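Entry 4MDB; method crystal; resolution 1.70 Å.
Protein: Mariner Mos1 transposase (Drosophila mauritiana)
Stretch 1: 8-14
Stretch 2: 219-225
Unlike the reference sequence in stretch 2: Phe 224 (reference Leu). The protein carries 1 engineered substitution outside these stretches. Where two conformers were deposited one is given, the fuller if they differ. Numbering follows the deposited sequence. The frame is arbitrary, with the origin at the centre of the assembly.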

ATOM      1  N   GLN A   8      16.159   7.786 -11.772  1.00 22.74           N
ATOM      2  CA  GLN A   8      14.997   6.955 -11.372  1.00 21.11           C
ATOM      3  C   GLN A   8      15.297   5.465 -11.497  1.00 20.23           C
ATOM      4  O   GLN A   8      14.899   4.652 -10.622  1.00 16.58           O
ATOM      5  CB  GLN A   8      13.776   7.320 -12.163  1.00 23.15           C
ATOM      6  CG  GLN A   8      13.272   8.775 -11.913  1.00 27.18           C
ATOM      7  CD  GLN A   8      12.381   9.335 -12.996  1.00 27.86           C
ATOM      8  OE1 GLN A   8      12.177   8.749 -14.036  1.00 31.60           O
ATOM      9  NE2 GLN A   8      11.861  10.533 -12.753  1.00 34.33           N
ATOM     10  N   MET A   9      15.988   5.104 -12.564  1.00 18.79           N
ATOM     11  CA  MET A   9      16.313   3.672 -12.788  1.00 18.39           C
ATOM     12  C   MET A   9      17.380   3.269 -11.802  1.00 17.32           C
ATOM     13  O   MET A   9      17.366   2.140 -11.276  1.00 18.36           O
ATOM     14  CB  MET A   9      16.756   3.435 -14.245  1.00 18.39           C
ATOM     15  CG  MET A   9      15.653   3.584 -15.268  1.00 21.25           C
ATOM     16  SD  MET A   9      16.218   3.187 -16.943  1.00 24.65           S
ATOM     17  CE  MET A   9      17.066   4.681 -17.397  1.00 28.38           C
ATOM     18  N   GLU A  10      18.290   4.164 -11.456  1.00 17.74           N
ATOM     19  CA  GLU A  10      19.368   3.828 -10.517  1.00 21.94           C
ATOM     20  C   GLU A  10      18.753   3.589  -9.112  1.00 18.87           C
ATOM     21  O   GLU A  10      19.104   2.596  -8.450  1.00 19.88           O
ATOM     22  CB  GLU A  10      20.408   4.927 -10.546  1.00 28.19           C
ATOM     23  CG  GLU A  10      21.246   5.290  -9.365  1.00 32.36           C
ATOM     24  CD  GLU A  10      21.978   6.622  -9.657  1.00 39.26           C
ATOM     25  OE1 GLU A  10      21.537   7.685  -9.168  1.00 42.71           O
ATOM     26  OE2 GLU A  10      22.935   6.648 -10.465  1.00 41.05           O
ATOM     27  N   ARG A  11      17.843   4.474  -8.724  1.00 18.56           N
ATOM     28  CA  ARG A  11      17.170   4.380  -7.383  1.00 20.50           C
ATOM     29  C   ARG A  11      16.360   3.077  -7.294  1.00 18.06           C
ATOM     30  O   ARG A  11      16.472   2.294  -6.288  1.00 19.65           O
ATOM     31  CB  ARG A  11      16.276   5.571  -7.118  1.00 24.75           C
ATOM     32  CG  ARG A  11      15.651   5.556  -5.688  1.00 29.60           C
ATOM     33  CD  ARG A  11      15.610   6.957  -5.091  1.00 38.66           C
ATOM     34  NE  ARG A  11      14.751   7.094  -3.889  1.00 50.75           N
ATOM     35  CZ  ARG A  11      13.580   7.737  -3.819  1.00 48.96           C
ATOM     36  NH1 ARG A  11      13.015   8.302  -4.898  1.00 50.07           N
ATOM     37  NH2 ARG A  11      12.945   7.779  -2.652  1.00 54.21           N
ATOM     38  N   ARG A  12      15.650   2.767  -8.364  1.00 15.58           N
ATOM     39  CA  ARG A  12      14.859   1.493  -8.439  1.00 15.42           C
ATOM     40  C   ARG A  12      15.782   0.315  -8.301  1.00 14.54           C
ATOM     41  O   ARG A  12      15.591  -0.568  -7.473  1.00 15.72           O
ATOM     42  CB  ARG A  12      14.036   1.326  -9.725  1.00 14.17           C
ATOM     43  CG  ARG A  12      12.770   2.181  -9.773  1.00 15.54           C
ATOM     44  CD  ARG A  12      12.221   2.412 -11.138  1.00 14.70           C
ATOM     45  NE  ARG A  12      11.957   1.160 -11.803  1.00 15.28           N
ATOM     46  CZ  ARG A  12      10.850   0.433 -11.691  1.00 16.58           C
ATOM     47  NH1 ARG A  12       9.882   0.822 -10.832  1.00 16.60           N
ATOM     48  NH2 ARG A  12      10.742  -0.715 -12.314  1.00 16.38           N
ATOM     49  N   LYS A  13      16.879   0.283  -9.095  1.00 15.62           N
ATOM     50  CA  LYS A  13      17.740  -0.905  -9.032  1.00 15.16           C
ATOM     51  C   LYS A  13      18.379  -1.040  -7.699  1.00 17.09           C
ATOM     52  O   LYS A  13      18.428  -2.140  -7.123  1.00 17.92           O
ATOM     53  CB  LYS A  13      18.838  -0.891 -10.169  1.00 16.26           C
ATOM     54  CG  LYS A  13      19.573  -2.145 -10.322  1.00 19.41           C
ATOM     55  CD  LYS A  13      20.780  -1.946 -11.229  1.00 21.52           C
ATOM     56  CE  LYS A  13      21.378  -3.292 -11.445  1.00 24.32           C
ATOM     57  NZ  LYS A  13      22.738  -3.238 -12.095  1.00 27.49           N
ATOM     58  N   ASN A  14      18.858   0.063  -7.174  1.00 18.10           N
ATOM     59  CA  ASN A  14      19.588   0.057  -5.904  1.00 20.19           C
ATOM     60  C   ASN A  14      18.650  -0.379  -4.729  1.00 18.00           C
ATOM     61  O   ASN A  14      19.039  -1.207  -3.890  1.00 19.20           O
ATOM     62  CB  ASN A  14      20.140   1.433  -5.576  1.00 25.36           C
ATOM     63  CG  ASN A  14      21.355   1.789  -6.438  1.00 33.38           C
ATOM     64  OD1 ASN A  14      21.922   0.908  -7.125  1.00 34.29           O
ATOM     65  ND2 ASN A  14      21.777   3.064  -6.387  1.00 31.84           N
ATOM     66  N   SER A 219      16.368  -5.984 -15.019  0.50 25.85           N
ATOM     67  CA  SER A 219      16.040  -4.923 -15.869  0.50 16.52           C
ATOM     68  C   SER A 219      16.970  -3.667 -15.765  0.50 21.96           C
ATOM     69  O   SER A 219      16.764  -2.589 -16.338  0.50 23.67           O
ATOM     70  CB  SER A 219      14.612  -4.493 -15.757  0.50 16.72           C
ATOM     71  OG  SER A 219      13.814  -5.522 -16.131  0.50 17.96           O
ATOM     72  N   ASP A 220      17.873  -3.797 -14.804  1.00 20.54           N
ATOM     73  CA  ASP A 220      18.724  -2.656 -14.368  1.00 22.45           C
ATOM     74  C   ASP A 220      17.933  -1.433 -13.941  1.00 21.13           C
ATOM     75  O   ASP A 220      18.337  -0.303 -14.154  1.00 18.24           O
ATOM     76  CB  ASP A 220      19.730  -2.255 -15.493  1.00 23.06           C
ATOM     77  CG  ASP A 220      20.769  -3.335 -15.756  1.00 26.36           C
ATOM     78  OD1 ASP A 220      21.343  -3.832 -14.775  1.00 27.80           O
ATOM     79  OD2 ASP A 220      21.032  -3.629 -16.959  1.00 27.21           O
ATOM     80  N   GLY A 221      16.790  -1.665 -13.294  1.00 18.96           N
ATOM     81  CA  GLY A 221      15.982  -0.524 -12.913  1.00 18.13           C
ATOM     82  C   GLY A 221      14.935  -0.077 -13.877  1.00 19.39           C
ATOM     83  O   GLY A 221      14.139   0.807 -13.531  1.00 19.50           O
ATOM     84  N   LYS A 222      14.909  -0.596 -15.109  1.00 19.18           N
ATOM     85  CA  LYS A 222      13.799  -0.251 -16.022  1.00 22.15           C
ATOM     86  C   LYS A 222      12.456  -0.893 -15.556  1.00 22.83           C
ATOM     87  O   LYS A 222      12.466  -1.767 -14.683  1.00 21.22           O
ATOM     88  CB  LYS A 222      14.070  -0.766 -17.441  1.00 27.47           C
ATOM     89  CG  LYS A 222      14.999   0.126 -18.263  1.00 30.94           C
ATOM     90  CD  LYS A 222      15.111  -0.305 -19.744  1.00 34.09           C
ATOM     91  CE  LYS A 222      15.363  -1.808 -19.964  1.00 37.16           C
ATOM     92  NZ  LYS A 222      16.582  -2.302 -19.285  1.00 39.66           N
ATOM     93  N   TYR A 223      11.345  -0.500 -16.164  1.00 23.08           N
ATOM     94  CA  TYR A 223      10.095  -1.283 -16.071  1.00 23.44           C
ATOM     95  C   TYR A 223      10.314  -2.615 -16.714  1.00 27.45           C
ATOM     96  O   TYR A 223      11.262  -2.781 -17.482  1.00 27.45           O
ATOM     97  CB  TYR A 223       8.890  -0.576 -16.680  1.00 23.53           C
ATOM     98  CG  TYR A 223       8.522   0.676 -15.933  1.00 28.24           C
ATOM     99  CD1 TYR A 223       8.336   0.672 -14.560  1.00 28.38           C
ATOM    100  CD2 TYR A 223       8.413   1.895 -16.588  1.00 27.50           C
ATOM    101  CE1 TYR A 223       8.024   1.819 -13.875  1.00 28.75           C
ATOM    102  CE2 TYR A 223       8.099   3.042 -15.920  1.00 26.72           C
ATOM    103  CZ  TYR A 223       7.888   3.004 -14.558  1.00 28.16           C
ATOM    104  OH  TYR A 223       7.608   4.140 -13.921  1.00 28.72           O
ATOM    105  N   PHE A 224       9.494  -3.597 -16.361  1.00 28.06           N
ATOM    106  CA  PHE A 224       9.751  -4.944 -16.787  1.00 30.34           C
ATOM    107  C   PHE A 224       8.441  -5.611 -17.141  1.00 34.81           C
ATOM    108  O   PHE A 224       7.364  -5.055 -16.897  1.00 36.21           O
ATOM    109  CB  PHE A 224      10.499  -5.704 -15.687  1.00 29.16           C
ATOM    110  CG  PHE A 224       9.845  -5.592 -14.335  1.00 27.76           C
ATOM    111  CD1 PHE A 224       8.790  -6.405 -14.000  1.00 26.02           C
ATOM    112  CD2 PHE A 224      10.328  -4.684 -13.398  1.00 24.97           C
ATOM    113  CE1 PHE A 224       8.217  -6.322 -12.739  1.00 25.99           C
ATOM    114  CE2 PHE A 224       9.747  -4.578 -12.157  1.00 24.01           C
ATOM    115  CZ  PHE A 224       8.688  -5.393 -11.832  1.00 26.03           C
ATOM    116  N   GLU A 225       8.564  -6.806 -17.699  1.00 41.08           N
ATOM    117  CA  GLU A 225       7.417  -7.607 -18.098  1.00 54.36           C
ATOM    118  C   GLU A 225       7.160  -8.696 -17.046  1.00 56.75           C
ATOM    119  O   GLU A 225       6.010  -8.928 -16.691  1.00 61.52           O
ATOM    120  CB  GLU A 225       7.662  -8.223 -19.485  1.00 58.31           C
ATOM    121  CG  GLU A 225       6.409  -8.430 -20.317  1.00 61.30           C
ATOM    122  CD  GLU A 225       6.740  -8.703 -21.771  1.00 66.91           C
ATOM    123  OE1 GLU A 225       6.309  -7.893 -22.621  1.00 73.30           O
ATOM    124  OE2 GLU A 225       7.449  -9.701 -22.061  1.00 64.93           O
ATOM    125  OXT GLU A 225       8.071  -9.356 -16.503  1.00 60.14           O
TER

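Residues 8-14 lie within a longer helix. Residues 219-225 form the C-terminal end of the chain and have no regular helix or strand. They begin where another helix stops. Asp 220, with positive phi, ends that helix in a Schellman motif, and Ser 219 to Lys 222 form a type I' turn. The turn brings Gly 221 against the helix, with its CA 4.2 Å from the CA of Met 9.

Gln 8 does not touch the second stretch. Its O accepts the helical bond from Arg 12 N.

Met 9 meets the turn through both backbone and side chain. Its O accepts a CA-H...O contact from Gly 221 CA at 3.4 Å, while also taking the helical bond from Lys 13 N. Glycine suits this site twice over. A CB here would lie 2.1 Å from Met 9 O, a clash, and would also jam against the carbonyl O of Asp 220. The Met 9 side chain starts toward the turn, and its SD packs 3.5 Å from Lys 222 CG.

Glu 10 and Arg 11 point away and make no contact.

Arg 12 is buried and ties the helix to the segment after the turn. Its NE donates to Gly 221 O at 2.8 Å, and its NH2 donates to Lys 222 O at 3.1 Å. Both carbonyls lie at the edge of the guanidinium, near its plane, where its N-H groups point. Tyr 223 covers one face, with CD1 3.6 Å from Arg 12 NH2.

Lys 13 extends with all four chi angles t. Its NZ forms a salt bridge with Asp 220 OD1 at 3.1 Å, pairing opposite charges. Nearer the backbone, its CB sits 3.8 Å from Gly 221 N.

Asn 14 is out of reach of the second stretch.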